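PDB 5B04: probable translation initiation factor eIF-2B subunit gamma from Schizosaccharomyces pombe, which acts as a component of the translation initiation factor eIF2B complex, which catalyses exchange of GDP for GTP on the gamma subunit of eIF2. Local coordinates for residues A41-F47 with A88-M93; M72-P76 with L146-I151; D239-F245 with S261-L266. The protein carries 3 engineered substitutions. One frame throughout, in Å; residues are numbered along the deposited sequence.

Interaction 1: A41-F47 with A88-M93; sequences AVVFAGF and AILICM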
# COMPACT_ATOMS: atom_id res chain seq x y z
N ALA E 41 -11.10 57.30 -21.24
CA ALA E 41 -12.55 57.42 -21.37
C ALA E 41 -13.00 58.69 -22.08
O ALA E 41 -12.39 59.75 -21.93
CB ALA E 41 -13.20 57.34 -19.99
N VAL E 42 -14.08 58.57 -22.85
CA VAL E 42 -14.68 59.71 -23.52
C VAL E 42 -16.16 59.82 -23.18
O VAL E 42 -16.96 58.96 -23.53
CB VAL E 42 -14.54 59.61 -25.05
CG1 VAL E 42 -15.33 60.72 -25.72
CG2 VAL E 42 -13.08 59.67 -25.46
N VAL E 43 -16.52 60.89 -22.47
CA VAL E 43 -17.91 61.15 -22.14
C VAL E 43 -18.48 62.22 -23.05
O VAL E 43 -17.96 63.34 -23.12
CB VAL E 43 -18.07 61.60 -20.67
CG1 VAL E 43 -19.51 62.02 -20.40
CG2 VAL E 43 -17.65 60.48 -19.73
N PHE E 44 -19.55 61.89 -23.77
CA PHE E 44 -20.19 62.85 -24.65
C PHE E 44 -21.38 63.52 -23.97
O PHE E 44 -22.32 62.85 -23.53
CB PHE E 44 -20.64 62.17 -25.95
CG PHE E 44 -21.32 63.11 -26.91
CD1 PHE E 44 -20.80 64.37 -27.16
CD2 PHE E 44 -22.48 62.73 -27.58
CE1 PHE E 44 -21.43 65.23 -28.04
CE2 PHE E 44 -23.11 63.59 -28.46
CZ PHE E 44 -22.58 64.84 -28.69
N ALA E 45 -21.32 64.84 -23.88
CA ALA E 45 -22.39 65.62 -23.26
C ALA E 45 -23.02 66.56 -24.28
O ALA E 45 -22.69 67.74 -24.34
CB ALA E 45 -21.85 66.41 -22.08
N GLY E 46 -23.93 66.02 -25.09
CA GLY E 46 -24.56 66.80 -26.14
C GLY E 46 -25.77 67.58 -25.68
O GLY E 46 -26.19 67.48 -24.52
N PHE E 47 -26.32 68.37 -26.59
CA PHE E 47 -27.56 69.09 -26.35
C PHE E 47 -28.69 68.09 -26.11
O PHE E 47 -28.68 67.00 -26.67
CB PHE E 47 -27.88 70.00 -27.54
CG PHE E 47 -29.18 70.74 -27.44
CD1 PHE E 47 -29.26 71.94 -26.77
CD2 PHE E 47 -30.33 70.23 -28.03
CE1 PHE E 47 -30.46 72.63 -26.68
CE2 PHE E 47 -31.53 70.91 -27.95
CZ PHE E 47 -31.60 72.11 -27.27
N ALA E 88 -10.35 61.85 -17.82
CA ALA E 88 -11.33 61.57 -18.87
C ALA E 88 -11.51 62.76 -19.81
O ALA E 88 -11.35 63.91 -19.41
CB ALA E 88 -12.66 61.17 -18.25
N ILE E 89 -11.84 62.46 -21.06
CA ILE E 89 -12.14 63.49 -22.04
C ILE E 89 -13.64 63.78 -22.06
O ILE E 89 -14.45 62.86 -22.17
CB ILE E 89 -11.69 63.08 -23.46
CG1 ILE E 89 -10.18 62.83 -23.48
CG2 ILE E 89 -12.07 64.14 -24.48
CD1 ILE E 89 -9.66 62.36 -24.83
N LEU E 90 -14.00 65.05 -21.95
CA LEU E 90 -15.41 65.44 -21.94
C LEU E 90 -15.77 66.27 -23.16
O LEU E 90 -15.45 67.45 -23.25
CB LEU E 90 -15.73 66.21 -20.66
CG LEU E 90 -17.18 66.69 -20.51
CD1 LEU E 90 -18.16 65.57 -20.78
CD2 LEU E 90 -17.39 67.26 -19.12
N ILE E 91 -16.45 65.63 -24.11
CA ILE E 91 -16.94 66.32 -25.30
C ILE E 91 -18.29 66.97 -25.01
O ILE E 91 -19.15 66.36 -24.37
CB ILE E 91 -17.08 65.36 -26.49
CG1 ILE E 91 -15.71 64.84 -26.94
CG2 ILE E 91 -17.78 66.05 -27.64
CD1 ILE E 91 -15.79 63.70 -27.93
N CYS E 92 -18.46 68.20 -25.48
CA CYS E 92 -19.73 68.90 -25.29
C CYS E 92 -19.92 69.99 -26.34
O CYS E 92 -19.15 70.09 -27.29
CB CYS E 92 -19.81 69.50 -23.89
SG CYS E 92 -18.67 70.88 -23.60
N MET E 93 -20.95 70.81 -26.15
CA MET E 93 -21.21 71.93 -27.04
C MET E 93 -20.65 73.21 -26.44
O MET E 93 -20.58 73.34 -25.21
CB MET E 93 -22.72 72.06 -27.29
CG MET E 93 -23.38 70.76 -27.72
SD MET E 93 -22.62 70.06 -29.19
CE MET E 93 -23.40 68.44 -29.25
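Strand residues V42, V43 and F44 run beside I89, L90 and I91 in parallel, the two axes approaching to 4.7 Å at 21°. The ladder evidence is consistent: V43 N donates to I89 O over 2.9 Å, and I91 N donates to V43 O, so V43 is held by two bonds, to I89 and I91 of the adjacent strand. I89 N to A41 O and A45 N to I91 O (2.7 Å) continue the pattern.

I91 can be traced outward. Its CB lies 3.9 Å from F44 CD1. From there the chain forks: CG2, anti to the backbone N while CG1 stands anti to the carbonyl carbon (chi1 -66°), comes within 3.5 Å of the same F44 CD1, obliquely to the ring, whereas CD1 at the other tip meets V42 CG1 at 3.7 Å. One side chain thereby bridges two residues of the adjacent strand. Farther along, the bend at chi2 of M93 folds its chain so that CE reaches the edge of the F44 ring, 3.7 Å from CZ.

V42, F44 and I91 face helix 128-134 through L132, S128 and A131; on the other face V43 and A88 meet helix 74-82. Since that helix links the two strands, the unit is a beta-alpha-beta crossover, as in the Rossmann-like sheet of GT-A nucleotidyltransferase domains.

Interaction 2: M72-P76 with L146-I151; sequences MLHYP and LSCDSI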
# COMPACT_ATOMS: atom_id res chain seq x y z
N MET E 72 -26.39 65.51 -13.81
CA MET E 72 -26.39 64.29 -14.61
C MET E 72 -24.98 63.75 -14.85
O MET E 72 -24.76 62.54 -14.85
CB MET E 72 -27.09 64.55 -15.95
CG MET E 72 -27.47 63.30 -16.71
SD MET E 72 -28.34 63.70 -18.24
CE MET E 72 -29.79 64.53 -17.60
N LEU E 73 -24.03 64.66 -15.05
CA LEU E 73 -22.66 64.31 -15.37
C LEU E 73 -21.94 63.59 -14.23
O LEU E 73 -20.95 62.89 -14.45
CB LEU E 73 -21.87 65.57 -15.76
CG LEU E 73 -20.49 65.38 -16.38
CD1 LEU E 73 -20.61 64.91 -17.82
CD2 LEU E 73 -19.69 66.67 -16.30
N HIS E 74 -22.46 63.75 -13.01
CA HIS E 74 -21.84 63.19 -11.82
C HIS E 74 -21.70 61.67 -11.87
O HIS E 74 -20.72 61.11 -11.37
CB HIS E 74 -22.63 63.59 -10.58
CG HIS E 74 -22.31 62.77 -9.36
ND1 HIS E 74 -23.01 61.63 -9.04
CD2 HIS E 74 -21.38 62.93 -8.40
CE1 HIS E 74 -22.52 61.12 -7.92
NE2 HIS E 74 -21.53 61.89 -7.51
N TYR E 75 -22.68 61.00 -12.47
CA TYR E 75 -22.75 59.54 -12.43
C TYR E 75 -21.84 58.82 -13.43
O TYR E 75 -21.27 57.78 -13.09
CB TYR E 75 -24.21 59.11 -12.62
CG TYR E 75 -25.10 59.68 -11.55
CD1 TYR E 75 -25.20 59.08 -10.30
CD2 TYR E 75 -25.82 60.85 -11.77
CE1 TYR E 75 -26.00 59.62 -9.31
CE2 TYR E 75 -26.62 61.40 -10.79
CZ TYR E 75 -26.70 60.78 -9.56
OH TYR E 75 -27.50 61.32 -8.58
N PRO E 76 -21.70 59.34 -14.66
CA PRO E 76 -20.68 58.70 -15.51
C PRO E 76 -19.28 58.89 -14.95
O PRO E 76 -18.47 57.96 -15.01
CB PRO E 76 -20.84 59.43 -16.85
CG PRO E 76 -22.24 59.90 -16.86
CD PRO E 76 -22.55 60.26 -15.44
N LEU E 146 -18.77 56.82 -22.81
CA LEU E 146 -20.01 56.98 -22.07
C LEU E 146 -20.79 58.21 -22.53
O LEU E 146 -20.25 59.09 -23.20
CB LEU E 146 -19.74 57.09 -20.57
CG LEU E 146 -19.32 55.83 -19.82
CD1 LEU E 146 -19.15 56.14 -18.34
CD2 LEU E 146 -20.33 54.72 -20.03
N SER E 147 -22.06 58.26 -22.16
CA SER E 147 -22.87 59.45 -22.35
C SER E 147 -23.01 60.16 -21.01
O SER E 147 -22.83 59.54 -19.96
CB SER E 147 -24.24 59.11 -22.92
OG SER E 147 -25.06 60.26 -22.99
N CYS E 148 -23.32 61.45 -21.03
CA CYS E 148 -23.46 62.21 -19.80
C CYS E 148 -24.68 61.75 -19.00
O CYS E 148 -24.79 62.05 -17.81
CB CYS E 148 -23.56 63.71 -20.11
SG CYS E 148 -24.99 64.18 -21.11
N ASP E 149 -25.58 61.03 -19.66
CA ASP E 149 -26.79 60.55 -19.01
C ASP E 149 -26.66 59.12 -18.50
O ASP E 149 -27.54 58.62 -17.81
CB ASP E 149 -27.98 60.65 -19.97
CG ASP E 149 -27.70 60.05 -21.34
OD1 ASP E 149 -27.08 58.97 -21.40
OD2 ASP E 149 -28.11 60.66 -22.35
N SER E 150 -25.56 58.45 -18.84
CA SER E 150 -25.36 57.06 -18.45
C SER E 150 -25.34 56.89 -16.93
O SER E 150 -24.31 57.08 -16.28
CB SER E 150 -24.07 56.52 -19.05
OG SER E 150 -24.07 56.65 -20.46
N ILE E 151 -26.49 56.53 -16.36
CA ILE E 151 -26.59 56.24 -14.93
C ILE E 151 -26.38 54.75 -14.69
O ILE E 151 -27.28 53.94 -14.94
CB ILE E 151 -27.96 56.65 -14.34
CG1 ILE E 151 -28.39 58.02 -14.88
CG2 ILE E 151 -27.90 56.66 -12.82
CD1 ILE E 151 -27.47 59.15 -14.50
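The Y75 ring meets I151 by its CD2 atom, 3.6 Å from I151 CD1, which approaches obliquely. One face of the ring carries H74 ND1, 3.5 Å above the plane and over the centre; in return, Y75 CD1 lies in the plane of the H74 imidazole, at its edge. With Y75 CG anti to the carbonyl carbon, chi1 (-59°) swings the ring so that CD2 joins CB beside I151 CD1.

The P76 ring presses on the turn. Its CG is 3.2 Å from S147 O and 3.5 Å from S150 O, with C148 O also close, so the pyrrolidine nestles against a group of backbone carbonyls, while its CB packs on L146 CD1 at 4.0 Å. M72 lies alongside D149, pointing the same way: chi1 (-165°) and chi2 keep the chain extended, which carries SD to 3.5 Å from D149 CB, and the bend at chi3 turns only the terminal CE. L73 CD1 touches C148 CB at 3.9 Å.

No hydrogen bond joins the two segments; the contact is van der Waals packing against a loop that is internally braced. S147 to S150 is a type I turn closed by S150 N to S147 O, and S147 N donates to S150 OG (3.1 Å). S147 OG adds a weak bond to D149 OD1, and D149 OD2 has a long, weak ion pair with K62.

The site is the junction where the N-terminal part of helix 74-82, with the residues leading into it, meets the C-terminal end of strand 142-147. L146 of that strand, and C148 just beyond it, are hydrogen-bonded to strand 39-45; on the other flank S147, and S150 from the turn, touch H241 of strand 230-245.

Interaction 3: D239-F245 with S261-L266; sequences DAHIFVF and SIRGDL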
# COMPACT_ATOMS: atom_id res chain seq x y z
N ASP E 239 -30.06 50.21 -25.00
CA ASP E 239 -28.63 50.52 -24.91
C ASP E 239 -28.33 51.41 -23.71
O ASP E 239 -28.96 52.46 -23.53
CB ASP E 239 -28.15 51.18 -26.20
CG ASP E 239 -26.68 51.55 -26.14
OD1 ASP E 239 -25.89 50.76 -25.58
OD2 ASP E 239 -26.31 52.62 -26.66
N ALA E 240 -27.37 50.99 -22.90
CA ALA E 240 -26.96 51.77 -21.74
C ALA E 240 -25.89 52.78 -22.14
O ALA E 240 -25.31 53.46 -21.29
CB ALA E 240 -26.44 50.86 -20.64
N HIS E 241 -25.64 52.87 -23.44
CA HIS E 241 -24.60 53.72 -24.03
C HIS E 241 -23.25 53.56 -23.33
O HIS E 241 -22.48 54.51 -23.22
CB HIS E 241 -25.02 55.18 -24.02
CG HIS E 241 -24.37 56.01 -25.09
ND1 HIS E 241 -23.16 56.65 -24.90
CD2 HIS E 241 -24.76 56.30 -26.35
CE1 HIS E 241 -22.84 57.30 -26.01
NE2 HIS E 241 -23.79 57.10 -26.90
N ILE E 242 -22.98 52.35 -22.85
CA ILE E 242 -21.65 52.01 -22.36
C ILE E 242 -20.92 51.26 -23.46
O ILE E 242 -21.35 50.19 -23.88
CB ILE E 242 -21.68 51.14 -21.10
CG1 ILE E 242 -22.69 51.67 -20.08
CG2 ILE E 242 -20.29 51.04 -20.49
CD1 ILE E 242 -22.93 50.69 -18.96
N PHE E 243 -19.82 51.83 -23.92
CA PHE E 243 -19.04 51.20 -24.98
C PHE E 243 -17.57 51.20 -24.64
O PHE E 243 -17.08 52.07 -23.93
CB PHE E 243 -19.27 51.92 -26.31
CG PHE E 243 -20.70 51.94 -26.75
CD1 PHE E 243 -21.22 50.91 -27.52
CD2 PHE E 243 -21.54 52.98 -26.38
CE1 PHE E 243 -22.53 50.92 -27.92
CE2 PHE E 243 -22.85 52.99 -26.79
CZ PHE E 243 -23.35 51.95 -27.54
N VAL E 244 -16.86 50.20 -25.15
CA VAL E 244 -15.41 50.15 -25.06
C VAL E 244 -14.87 49.54 -26.34
O VAL E 244 -15.27 48.45 -26.74
CB VAL E 244 -14.93 49.37 -23.82
CG1 VAL E 244 -15.69 48.06 -23.67
CG2 VAL E 244 -13.43 49.13 -23.89
N PHE E 245 -13.98 50.26 -27.00
CA PHE E 245 -13.51 49.87 -28.32
C PHE E 245 -12.02 49.57 -28.35
O PHE E 245 -11.26 50.06 -27.51
CB PHE E 245 -13.81 50.96 -29.34
CG PHE E 245 -15.27 51.31 -29.46
CD1 PHE E 245 -16.08 50.63 -30.35
CD2 PHE E 245 -15.82 52.33 -28.70
CE1 PHE E 245 -17.42 50.95 -30.47
CE2 PHE E 245 -17.15 52.65 -28.82
CZ PHE E 245 -17.96 51.96 -29.70
N SER E 261 -23.55 58.46 -34.47
CA SER E 261 -24.14 58.40 -33.14
C SER E 261 -23.63 57.31 -32.24
O SER E 261 -24.01 57.25 -31.07
CB SER E 261 -25.63 58.15 -33.26
OG SER E 261 -25.82 56.84 -33.74
N ILE E 262 -22.82 56.41 -32.77
CA ILE E 262 -22.27 55.32 -31.98
C ILE E 262 -23.34 54.26 -31.83
O ILE E 262 -23.05 53.18 -31.39
CB ILE E 262 -21.80 55.78 -30.58
CG1 ILE E 262 -20.55 56.66 -30.72
CG2 ILE E 262 -21.53 54.60 -29.66
CD1 ILE E 262 -19.70 56.77 -29.48
N ARG E 263 -24.56 54.60 -32.17
CA ARG E 263 -25.55 53.57 -32.35
C ARG E 263 -25.82 53.44 -33.83
O ARG E 263 -26.33 52.44 -34.27
CB ARG E 263 -26.82 53.86 -31.58
CG ARG E 263 -26.60 54.42 -30.19
CD ARG E 263 -27.70 55.40 -29.82
NE ARG E 263 -27.24 56.78 -29.87
CZ ARG E 263 -28.00 57.83 -29.59
NH1 ARG E 263 -29.27 57.66 -29.25
NH2 ARG E 263 -27.49 59.06 -29.66
N GLY E 264 -25.50 54.48 -34.60
CA GLY E 264 -25.42 54.33 -36.03
C GLY E 264 -24.14 53.57 -36.30
O GLY E 264 -24.09 52.67 -37.10
N ASP E 265 -23.09 53.94 -35.59
CA ASP E 265 -21.79 53.28 -35.72
C ASP E 265 -21.81 51.75 -35.52
O ASP E 265 -21.22 50.94 -36.21
CB ASP E 265 -20.67 54.09 -35.01
CG ASP E 265 -19.27 53.52 -35.21
OD1 ASP E 265 -18.83 53.54 -36.36
OD2 ASP E 265 -18.61 53.11 -34.24
N LEU E 266 -22.49 51.41 -34.45
CA LEU E 266 -22.47 50.06 -33.99
C LEU E 266 -22.78 48.99 -34.99
O LEU E 266 -22.06 48.03 -35.13
CB LEU E 266 -23.44 49.98 -32.84
CG LEU E 266 -23.15 48.75 -32.01
CD1 LEU E 266 -23.46 49.05 -30.56
CD2 LEU E 266 -23.96 47.59 -32.52
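Loop 261-266 packs on the C-terminal part (239-245) of strand 230-245, and the packing is essentially aromatic on aliphatic: F243 against I262 and L266. I262 CG2 forms a CH-pi contact with F243, 3.7 Å from the ring centroid and 17° off the ring normal. It can do so because chi1 (-69°) sets CG1 anti to the carbonyl carbon and leaves CG2 anti to the backbone N, over the ring; its closest ring atom is F243 CE2. L266 arrives at the edge instead, crossing F243 at about a right angle with CD1 3.4 Å from CE1. The same I262 methyl reaches the edge of F245, at 4.4 Å from CZ.

Within the strand, F243 CE2 stands over one face of H241. The H241 ring has R263 NE near its plane at one edge, 4.3 Å from CD2. D239 OD2 lies 4.0 Å from R263 CG but 5.3 Å from NE, too far for a salt bridge; NE bonds weakly to S261 O instead.

Replacing F243 with an alanine would probably leave the I262 methyl without the ring face beneath it and L266 without its edge contact, opening a gap beneath the loop.

I262 also rests on C145 of strand 142-147 and on S128 and L132 of helix 128-134. This is hydrophobic core packing of a loop on the central mixed sheet of the nucleotidyltransferase-like domain.

How the interactions relate
All three contacts are tied to one mixed sheet. Interactions 1 and 2, with centres 10 Å apart, are coupled directly: V42 O receives a probable hydrogen bond from L146 N (2.9 Å) and F44 N gives one to L146 O, while L73 CD2 packs on L90 CD2 at 3.7 Å. Interaction 2 in turn meets interaction 3 across the antiparallel neighbours 142-147 and 230-245, where L146 CD2 touches I242 CG2 at 3.7 Å. Interactions 1 and 3 do not touch; their nearest atoms are about 5 Å apart, and helix 128-134 packs against both. Strand 142-147 lies between those of interactions 1 and 3, bonded to 39-45 on one flank and 230-245 on the other.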